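Local coordinates for putative isochorismatase (Streptomyces avermitilis, PDB 3KL2), which is of unknown function but probably acts as a hydrolase of the isochorismatase-like cysteine hydrolase family, at residues A[29-34]-A[129-134]; A[74-79]-A[140-145]. One frame throughout, in Å; residues are numbered along the deposited sequence.

Contact 1 of 2, residues A[29-34]-A[129-134]; sequences VLIEYQ and EGKRGL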
ATOM      1  N   VAL A  29     -17.714   9.302  -2.557  1.00 20.16           N
ATOM      2  CA  VAL A  29     -17.423   8.004  -1.968  1.00 19.46           C
ATOM      3  C   VAL A  29     -18.245   7.887  -0.682  1.00 19.63           C
ATOM      4  O   VAL A  29     -18.058   8.681   0.243  1.00 19.00           O
ATOM      5  CB  VAL A  29     -15.927   7.859  -1.675  1.00 19.96           C
ATOM      6  CG1 VAL A  29     -15.635   6.497  -1.156  1.00 17.75           C
ATOM      7  CG2 VAL A  29     -15.072   8.197  -2.975  1.00 18.80           C
ATOM      8  N   LEU A  30     -19.166   6.919  -0.663  1.00 18.91           N
ATOM      9  CA  LEU A  30     -20.156   6.728   0.403  1.00 19.00           C
ATOM     10  C   LEU A  30     -19.831   5.515   1.270  1.00 18.45           C
ATOM     11  O   LEU A  30     -19.927   4.375   0.816  1.00 18.36           O
ATOM     12  CB  LEU A  30     -21.532   6.506  -0.219  1.00 18.43           C
ATOM     13  CG  LEU A  30     -22.005   7.670  -1.097  1.00 21.16           C
ATOM     14  CD1 LEU A  30     -23.412   7.349  -1.693  1.00 19.05           C
ATOM     15  CD2 LEU A  30     -21.982   9.026  -0.294  1.00 19.70           C
ATOM     16  N   ILE A  31     -19.454   5.754   2.519  1.00 18.71           N
ATOM     17  CA  ILE A  31     -18.889   4.702   3.326  1.00 18.80           C
ATOM     18  C   ILE A  31     -19.974   4.152   4.207  1.00 19.51           C
ATOM     19  O   ILE A  31     -20.499   4.866   5.067  1.00 20.27           O
ATOM     20  CB  ILE A  31     -17.739   5.182   4.216  1.00 18.51           C
ATOM     21  CG1 ILE A  31     -16.611   5.768   3.367  1.00 20.59           C
ATOM     22  CG2 ILE A  31     -17.199   4.010   5.069  1.00 16.61           C
ATOM     23  CD1 ILE A  31     -15.409   6.299   4.172  1.00 19.78           C
ATOM     24  N   GLU A  32     -20.276   2.874   4.001  1.00 19.60           N
ATOM     25  CA  GLU A  32     -21.141   2.108   4.879  1.00 20.04           C
ATOM     26  C   GLU A  32     -22.559   2.647   5.101  1.00 20.01           C
ATOM     27  O   GLU A  32     -23.115   2.540   6.208  1.00 19.03           O
ATOM     28  CB  GLU A  32     -20.424   1.887   6.206  1.00 20.28           C
ATOM     29  CG  GLU A  32     -19.398   0.749   6.066  1.00 22.86           C
ATOM     30  CD  GLU A  32     -18.179   0.938   6.904  1.00 24.74           C
ATOM     31  OE1 GLU A  32     -17.110   0.520   6.414  1.00 22.27           O
ATOM     32  OE2 GLU A  32     -18.295   1.522   8.015  1.00 26.30           O
ATOM     33  N   TYR A  33     -23.188   3.156   4.042  1.00 18.98           N
ATOM     34  CA  TYR A  33     -24.581   3.479   4.171  1.00 17.98           C
ATOM     35  C   TYR A  33     -25.420   2.211   4.090  1.00 18.00           C
ATOM     36  O   TYR A  33     -26.211   2.067   3.167  1.00 17.39           O
ATOM     37  CB  TYR A  33     -24.997   4.455   3.114  1.00 18.32           C
ATOM     38  CG  TYR A  33     -24.520   5.872   3.322  1.00 18.51           C
ATOM     39  CD1 TYR A  33     -25.348   6.845   3.853  1.00 16.41           C
ATOM     40  CD2 TYR A  33     -23.237   6.239   2.949  1.00 19.89           C
ATOM     41  CE1 TYR A  33     -24.903   8.178   3.989  1.00 18.42           C
ATOM     42  CE2 TYR A  33     -22.786   7.534   3.107  1.00 20.14           C
ATOM     43  CZ  TYR A  33     -23.628   8.497   3.607  1.00 20.32           C
ATOM     44  OH  TYR A  33     -23.126   9.763   3.713  1.00 23.23           O
ATOM     45  N   GLN A  34     -25.238   1.319   5.077  1.00 16.95           N
ATOM     46  CA  GLN A  34     -25.890   0.040   5.126  1.00 17.18           C
ATOM     47  C   GLN A  34     -26.921   0.033   6.242  1.00 17.21           C
ATOM     48  O   GLN A  34     -26.760   0.748   7.224  1.00 19.39           O
ATOM     49  CB  GLN A  34     -24.874  -1.087   5.379  1.00 17.14           C
ATOM     50  CG  GLN A  34     -23.950  -1.376   4.172  1.00 18.15           C
ATOM     51  CD  GLN A  34     -22.673  -1.981   4.591  1.00 16.49           C
ATOM     52  OE1 GLN A  34     -21.738  -1.256   4.946  1.00 18.67           O
ATOM     53  NE2 GLN A  34     -22.629  -3.310   4.653  1.00 14.79           N
ATOM     54  N   GLU A 129     -15.345  -3.111  -3.646  1.00 17.89           N
ATOM     55  CA  GLU A 129     -15.330  -4.434  -3.053  1.00 18.38           C
ATOM     56  C   GLU A 129     -14.113  -4.694  -2.200  1.00 17.89           C
ATOM     57  O   GLU A 129     -13.034  -4.160  -2.444  1.00 18.61           O
ATOM     58  CB  GLU A 129     -15.288  -5.497  -4.146  1.00 19.02           C
ATOM     59  CG  GLU A 129     -16.435  -5.458  -5.181  1.00 21.70           C
ATOM     60  CD  GLU A 129     -16.122  -6.319  -6.438  1.00 25.95           C
ATOM     61  OE1 GLU A 129     -16.944  -6.291  -7.373  1.00 28.07           O
ATOM     62  OE2 GLU A 129     -15.067  -7.027  -6.504  1.00 30.23           O
ATOM     63  N   GLY A 130     -14.266  -5.592  -1.253  1.00 16.43           N
ATOM     64  CA  GLY A 130     -13.182  -6.010  -0.432  1.00 16.84           C
ATOM     65  C   GLY A 130     -13.280  -5.548   1.031  1.00 16.97           C
ATOM     66  O   GLY A 130     -12.660  -6.192   1.881  1.00 15.25           O
ATOM     67  N   LYS A 131     -14.025  -4.462   1.313  1.00 16.56           N
ATOM     68  CA  LYS A 131     -13.909  -3.803   2.620  1.00 17.87           C
ATOM     69  C   LYS A 131     -14.117  -4.756   3.785  1.00 18.14           C
ATOM     70  O   LYS A 131     -15.168  -5.351   3.910  1.00 18.62           O
ATOM     71  CB  LYS A 131     -14.860  -2.618   2.825  1.00 17.82           C
ATOM     72  CG  LYS A 131     -14.459  -1.704   4.052  1.00 17.08           C
ATOM     73  CD  LYS A 131     -15.154  -0.335   3.946  1.00 21.16           C
ATOM     74  CE  LYS A 131     -14.617   0.785   4.897  1.00 23.21           C
ATOM     75  NZ  LYS A 131     -14.460   0.359   6.330  1.00 22.85           N
ATOM     76  N   ARG A 132     -13.102  -4.858   4.622  1.00 18.29           N
ATOM     77  CA  ARG A 132     -13.142  -5.657   5.831  1.00 19.74           C
ATOM     78  C   ARG A 132     -12.646  -4.932   7.084  1.00 20.23           C
ATOM     79  O   ARG A 132     -12.848  -5.409   8.178  1.00 19.66           O
ATOM     80  CB  ARG A 132     -12.291  -6.885   5.648  1.00 19.52           C
ATOM     81  CG  ARG A 132     -12.873  -7.884   4.693  1.00 21.17           C
ATOM     82  CD  ARG A 132     -14.086  -8.506   5.235  1.00 22.74           C
ATOM     83  NE  ARG A 132     -14.498  -9.642   4.450  1.00 23.13           N
ATOM     84  CZ  ARG A 132     -15.111  -9.573   3.269  1.00 21.35           C
ATOM     85  NH1 ARG A 132     -15.409  -8.394   2.700  1.00 20.84           N
ATOM     86  NH2 ARG A 132     -15.450 -10.709   2.668  1.00 20.07           N
ATOM     87  N   GLY A 133     -11.985  -3.788   6.903  1.00 21.40           N
ATOM     88  CA  GLY A 133     -11.482  -3.014   8.004  1.00 20.78           C
ATOM     89  C   GLY A 133     -12.152  -1.692   7.929  1.00 20.45           C
ATOM     90  O   GLY A 133     -13.246  -1.575   7.396  1.00 20.09           O
ATOM     91  N   LEU A 134     -11.489  -0.682   8.474  1.00 20.70           N
ATOM     92  CA  LEU A 134     -12.083   0.631   8.632  1.00 19.77           C
ATOM     93  C   LEU A 134     -11.668   1.574   7.546  1.00 20.62           C
ATOM     94  O   LEU A 134     -12.485   2.360   6.998  1.00 21.76           O
ATOM     95  CB  LEU A 134     -11.688   1.199   9.995  1.00 20.00           C
ATOM     96  CG  LEU A 134     -12.051   0.372  11.259  1.00 19.02           C
ATOM     97  CD1 LEU A 134     -13.508  -0.193  11.212  1.00 16.61           C
ATOM     98  CD2 LEU A 134     -11.053  -0.708  11.514  1.00 16.33           C
TER

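Contact 2 of 2, residues A[74-79]-A[140-145]; sequences PIMHAP and TNLDFI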
ATOM      1  N   PRO A  74     -19.036  10.242 -10.750  1.00 23.63           N
ATOM      2  CA  PRO A  74     -19.123   8.872 -10.278  1.00 23.52           C
ATOM      3  C   PRO A  74     -19.473   8.821  -8.793  1.00 23.24           C
ATOM      4  O   PRO A  74     -18.881   9.537  -7.983  1.00 23.71           O
ATOM      5  CB  PRO A  74     -17.727   8.332 -10.517  1.00 23.58           C
ATOM      6  CG  PRO A  74     -17.193   9.164 -11.632  1.00 24.55           C
ATOM      7  CD  PRO A  74     -17.779  10.509 -11.467  1.00 23.61           C
ATOM      8  N   ILE A  75     -20.494   8.030  -8.476  1.00 22.78           N
ATOM      9  CA  ILE A  75     -20.872   7.731  -7.123  1.00 22.49           C
ATOM     10  C   ILE A  75     -20.267   6.363  -6.842  1.00 22.48           C
ATOM     11  O   ILE A  75     -20.509   5.447  -7.588  1.00 23.16           O
ATOM     12  CB  ILE A  75     -22.398   7.647  -7.014  1.00 22.32           C
ATOM     13  CG1 ILE A  75     -23.081   8.903  -7.622  1.00 23.41           C
ATOM     14  CG2 ILE A  75     -22.822   7.438  -5.608  1.00 23.59           C
ATOM     15  CD1 ILE A  75     -22.603  10.277  -7.103  1.00 21.48           C
ATOM     16  N   MET A  76     -19.478   6.228  -5.779  1.00 22.92           N
ATOM     17  CA  MET A  76     -18.844   4.959  -5.400  1.00 22.51           C
ATOM     18  C   MET A  76     -19.276   4.520  -3.990  1.00 23.42           C
ATOM     19  O   MET A  76     -19.043   5.251  -3.049  1.00 24.50           O
ATOM     20  CB  MET A  76     -17.351   5.166  -5.381  1.00 21.70           C
ATOM     21  CG  MET A  76     -16.769   5.515  -6.744  1.00 21.33           C
ATOM     22  SD  MET A  76     -14.998   5.464  -6.745  1.00 12.15           S
ATOM     23  CE  MET A  76     -14.792   6.041  -8.404  1.00 16.72           C
ATOM     24  N   HIS A  77     -19.879   3.332  -3.839  1.00 23.48           N
ATOM     25  CA  HIS A  77     -20.360   2.852  -2.538  1.00 23.11           C
ATOM     26  C   HIS A  77     -19.352   1.916  -1.922  1.00 21.92           C
ATOM     27  O   HIS A  77     -18.830   1.028  -2.586  1.00 20.60           O
ATOM     28  CB  HIS A  77     -21.674   2.055  -2.692  1.00 23.96           C
ATOM     29  CG  HIS A  77     -22.831   2.836  -3.247  1.00 26.63           C
ATOM     30  ND1 HIS A  77     -23.645   3.626  -2.461  1.00 29.63           N
ATOM     31  CD2 HIS A  77     -23.353   2.886  -4.499  1.00 29.81           C
ATOM     32  CE1 HIS A  77     -24.605   4.141  -3.211  1.00 31.36           C
ATOM     33  NE2 HIS A  77     -24.452   3.710  -4.451  1.00 31.48           N
ATOM     34  N   ALA A  78     -19.137   2.056  -0.619  1.00 21.85           N
ATOM     35  CA  ALA A  78     -18.115   1.289   0.070  1.00 20.42           C
ATOM     36  C   ALA A  78     -18.743   0.641   1.273  1.00 19.87           C
ATOM     37  O   ALA A  78     -18.613   1.127   2.378  1.00 19.48           O
ATOM     38  CB  ALA A  78     -16.940   2.171   0.456  1.00 20.19           C
ATOM     39  N   PRO A  79     -19.458  -0.473   1.051  1.00 19.39           N
ATOM     40  CA  PRO A  79     -20.066  -1.222   2.130  1.00 18.95           C
ATOM     41  C   PRO A  79     -19.057  -2.144   2.745  1.00 18.70           C
ATOM     42  O   PRO A  79     -18.109  -2.536   2.086  1.00 19.51           O
ATOM     43  CB  PRO A  79     -21.171  -2.014   1.420  1.00 18.87           C
ATOM     44  CG  PRO A  79     -20.600  -2.334   0.100  1.00 19.39           C
ATOM     45  CD  PRO A  79     -19.716  -1.097  -0.249  1.00 20.36           C
ATOM     46  N   THR A 140      -9.700  -2.801  -0.085  1.00 16.97           N
ATOM     47  CA  THR A 140     -10.533  -2.752  -1.244  1.00 15.66           C
ATOM     48  C   THR A 140      -9.802  -2.331  -2.526  1.00 16.17           C
ATOM     49  O   THR A 140      -8.616  -2.033  -2.510  1.00 15.85           O
ATOM     50  CB  THR A 140     -11.656  -1.750  -1.028  1.00 16.01           C
ATOM     51  OG1 THR A 140     -11.171  -0.424  -1.265  1.00 11.90           O
ATOM     52  CG2 THR A 140     -12.232  -1.899   0.338  1.00 15.75           C
ATOM     53  N   ASN A 141     -10.576  -2.280  -3.630  1.00 16.80           N
ATOM     54  CA  ASN A 141     -10.153  -1.776  -4.940  1.00 16.60           C
ATOM     55  C   ASN A 141     -10.350  -0.284  -5.133  1.00 16.28           C
ATOM     56  O   ASN A 141     -10.308   0.217  -6.262  1.00 16.67           O
ATOM     57  CB  ASN A 141     -10.864  -2.521  -6.081  1.00 17.34           C
ATOM     58  CG  ASN A 141     -12.405  -2.499  -5.984  1.00 15.34           C
ATOM     59  OD1 ASN A 141     -12.972  -1.905  -5.097  1.00 16.07           O
ATOM     60  ND2 ASN A 141     -13.056  -3.182  -6.895  1.00 11.82           N
ATOM     61  N   LEU A 142     -10.573   0.437  -4.048  1.00 15.89           N
ATOM     62  CA  LEU A 142     -10.833   1.859  -4.180  1.00 15.97           C
ATOM     63  C   LEU A 142      -9.707   2.625  -4.845  1.00 16.56           C
ATOM     64  O   LEU A 142      -9.971   3.395  -5.794  1.00 17.33           O
ATOM     65  CB  LEU A 142     -11.111   2.504  -2.826  1.00 15.73           C
ATOM     66  CG  LEU A 142     -11.444   4.020  -2.922  1.00 14.41           C
ATOM     67  CD1 LEU A 142     -12.676   4.222  -3.740  1.00 13.65           C
ATOM     68  CD2 LEU A 142     -11.607   4.680  -1.527  1.00 14.48           C
ATOM     69  N   ASP A 143      -8.485   2.484  -4.326  1.00 16.38           N
ATOM     70  CA  ASP A 143      -7.332   3.183  -4.889  1.00 17.57           C
ATOM     71  C   ASP A 143      -7.121   2.847  -6.365  1.00 17.55           C
ATOM     72  O   ASP A 143      -6.946   3.763  -7.206  1.00 17.47           O
ATOM     73  CB  ASP A 143      -6.056   2.787  -4.181  1.00 19.27           C
ATOM     74  CG  ASP A 143      -4.974   3.843  -4.296  1.00 22.87           C
ATOM     75  OD1 ASP A 143      -5.247   4.976  -4.752  1.00 29.34           O
ATOM     76  OD2 ASP A 143      -3.869   3.551  -3.826  1.00 28.72           O
ATOM     77  N   PHE A 144      -7.152   1.548  -6.689  1.00 15.36           N
ATOM     78  CA  PHE A 144      -7.049   1.121  -8.085  1.00 15.83           C
ATOM     79  C   PHE A 144      -8.071   1.794  -9.039  1.00 15.70           C
ATOM     80  O   PHE A 144      -7.730   2.237 -10.116  1.00 15.35           O
ATOM     81  CB  PHE A 144      -7.230  -0.369  -8.181  1.00 16.20           C
ATOM     82  CG  PHE A 144      -6.968  -0.908  -9.522  1.00 16.96           C
ATOM     83  CD1 PHE A 144      -5.762  -1.537  -9.807  1.00 17.16           C
ATOM     84  CD2 PHE A 144      -7.920  -0.792 -10.520  1.00 15.25           C
ATOM     85  CE1 PHE A 144      -5.532  -2.051 -11.078  1.00 17.47           C
ATOM     86  CE2 PHE A 144      -7.674  -1.285 -11.780  1.00 14.46           C
ATOM     87  CZ  PHE A 144      -6.515  -1.902 -12.064  1.00 16.63           C
ATOM     88  N   ILE A 145      -9.318   1.860  -8.619  1.00 15.42           N
ATOM     89  CA  ILE A 145     -10.378   2.340  -9.479  1.00 15.65           C
ATOM     90  C   ILE A 145     -10.277   3.852  -9.635  1.00 16.80           C
ATOM     91  O   ILE A 145     -10.424   4.358 -10.743  1.00 17.27           O
ATOM     92  CB  ILE A 145     -11.771   1.888  -8.944  1.00 15.22           C
ATOM     93  CG1 ILE A 145     -11.893   0.377  -9.113  1.00 14.66           C
ATOM     94  CG2 ILE A 145     -12.937   2.671  -9.631  1.00 16.11           C
ATOM     95  CD1 ILE A 145     -13.069  -0.291  -8.434  1.00 14.04           C
TER

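Contact 1 of 2, residues A[29-34]-A[129-134]
The carboxylate of E32 meets K131 through one oxygen: K131 NZ comes up to E32 OE1 nearly in line with its C-O bond, at 2.7 Å, and the pair forms a salt bridge. K131 reaches it with CG anti to the backbone N (chi1 -165°) and an extended chain that bends at chi4. The two side chains cross at about a right angle, and the outer carbons of K131 lie beside E32 OE1, CD at 3.3 Å. The two other flat groups at the ammonium are peptide carbonyls of K131's own loop. G133 O receives K131 NZ close to its carbonyl plane, 17° off it, though the modelled separation is too short for this bond to be more than doubtful. L134 O, 2.9 Å from K131 NZ, is approached from above its plane, 52° out. E32 OE1 and L134 O thus share the ammonium of buried K131. On the apolar side, I31 CG2 rests 4.1 Å from K131 CE. The backbone carbonyl of K131 in turn accepts R132 NH1, whose guanidinium also forms a salt bridge with E129 of the second subunit. A methionine in place of K131 would probably leave the E32 carboxylate without its counter-charge and L134 O without this donor. E32 and K131 both pack on C164, at the start of helix 164-174. An acidic residue after the first strand, a lysine on a loop and a cysteine at a helix start are consistent with the Asp-Lys-Cys catalytic triad of isochorismatase-like hydrolases, with glutamate in the acidic position.

Contact 2 of 2, residues A[74-79]-A[140-145]
M76 reaches from strand 75-78 to the start of helix 142-149 and touches two of its side chains with different atoms. The sulfur SD of M76 lies 4.0 Å from L142 CD1, the two side chains crossing at a slant, whereas the terminal methyl CE of M76 lies 4.0 Å from I145 CG2, with M76 and I145 running past each other in opposite directions. M76 is extended beyond CG (chi2 -170°, chi3 -176°), which carries sulfur and methyl away from the strand and lets them meet successive partners. L142 and I145 are three residues apart, nearly one helical turn, and so present neighbouring side chains to the same methionine. L142 enters by one branch: its CA-CB bond points neither at the strand nor away from it, but with CG anti to the backbone N (chi1 -178°) the CD1 methyl comes nearer. An ST turn, in which L142 N donates to T140 OG1 at 3.0 Å, leads into the helix, where I145 N bonds to N141 O, also at 3.0 Å. I126 of the adjoining strand 126-127 packs against both M76 and I145. With all three touching side chains buried and no hydrogen bond or charge pair passing between the segments, the contact rests on nonpolar burial and dispersion, with no directional bond to fix its geometry.

Overall arrangement
From the N terminus, the chain first runs through 29-34, at the end of strand 26-31, and then through 74-79, on the strand beside it in the parallel sheet. Contact 1 closes a long loop when 129-134 returns to 29-34. Contact 2 closes a second when 140-145 returns to 74-79. The two loops therefore cross. The centres of the two contacts are about 9 Å apart, and the backbones of 29-34 and 74-79 join them directly: L30 O to A78 N at 2.8 Å and E32 N to A78 O at 2.9 Å are probable hydrogen bonds. Together they tie the sheet to loop 129-134 and helix 142-149, and both contacts also touch the second subunit.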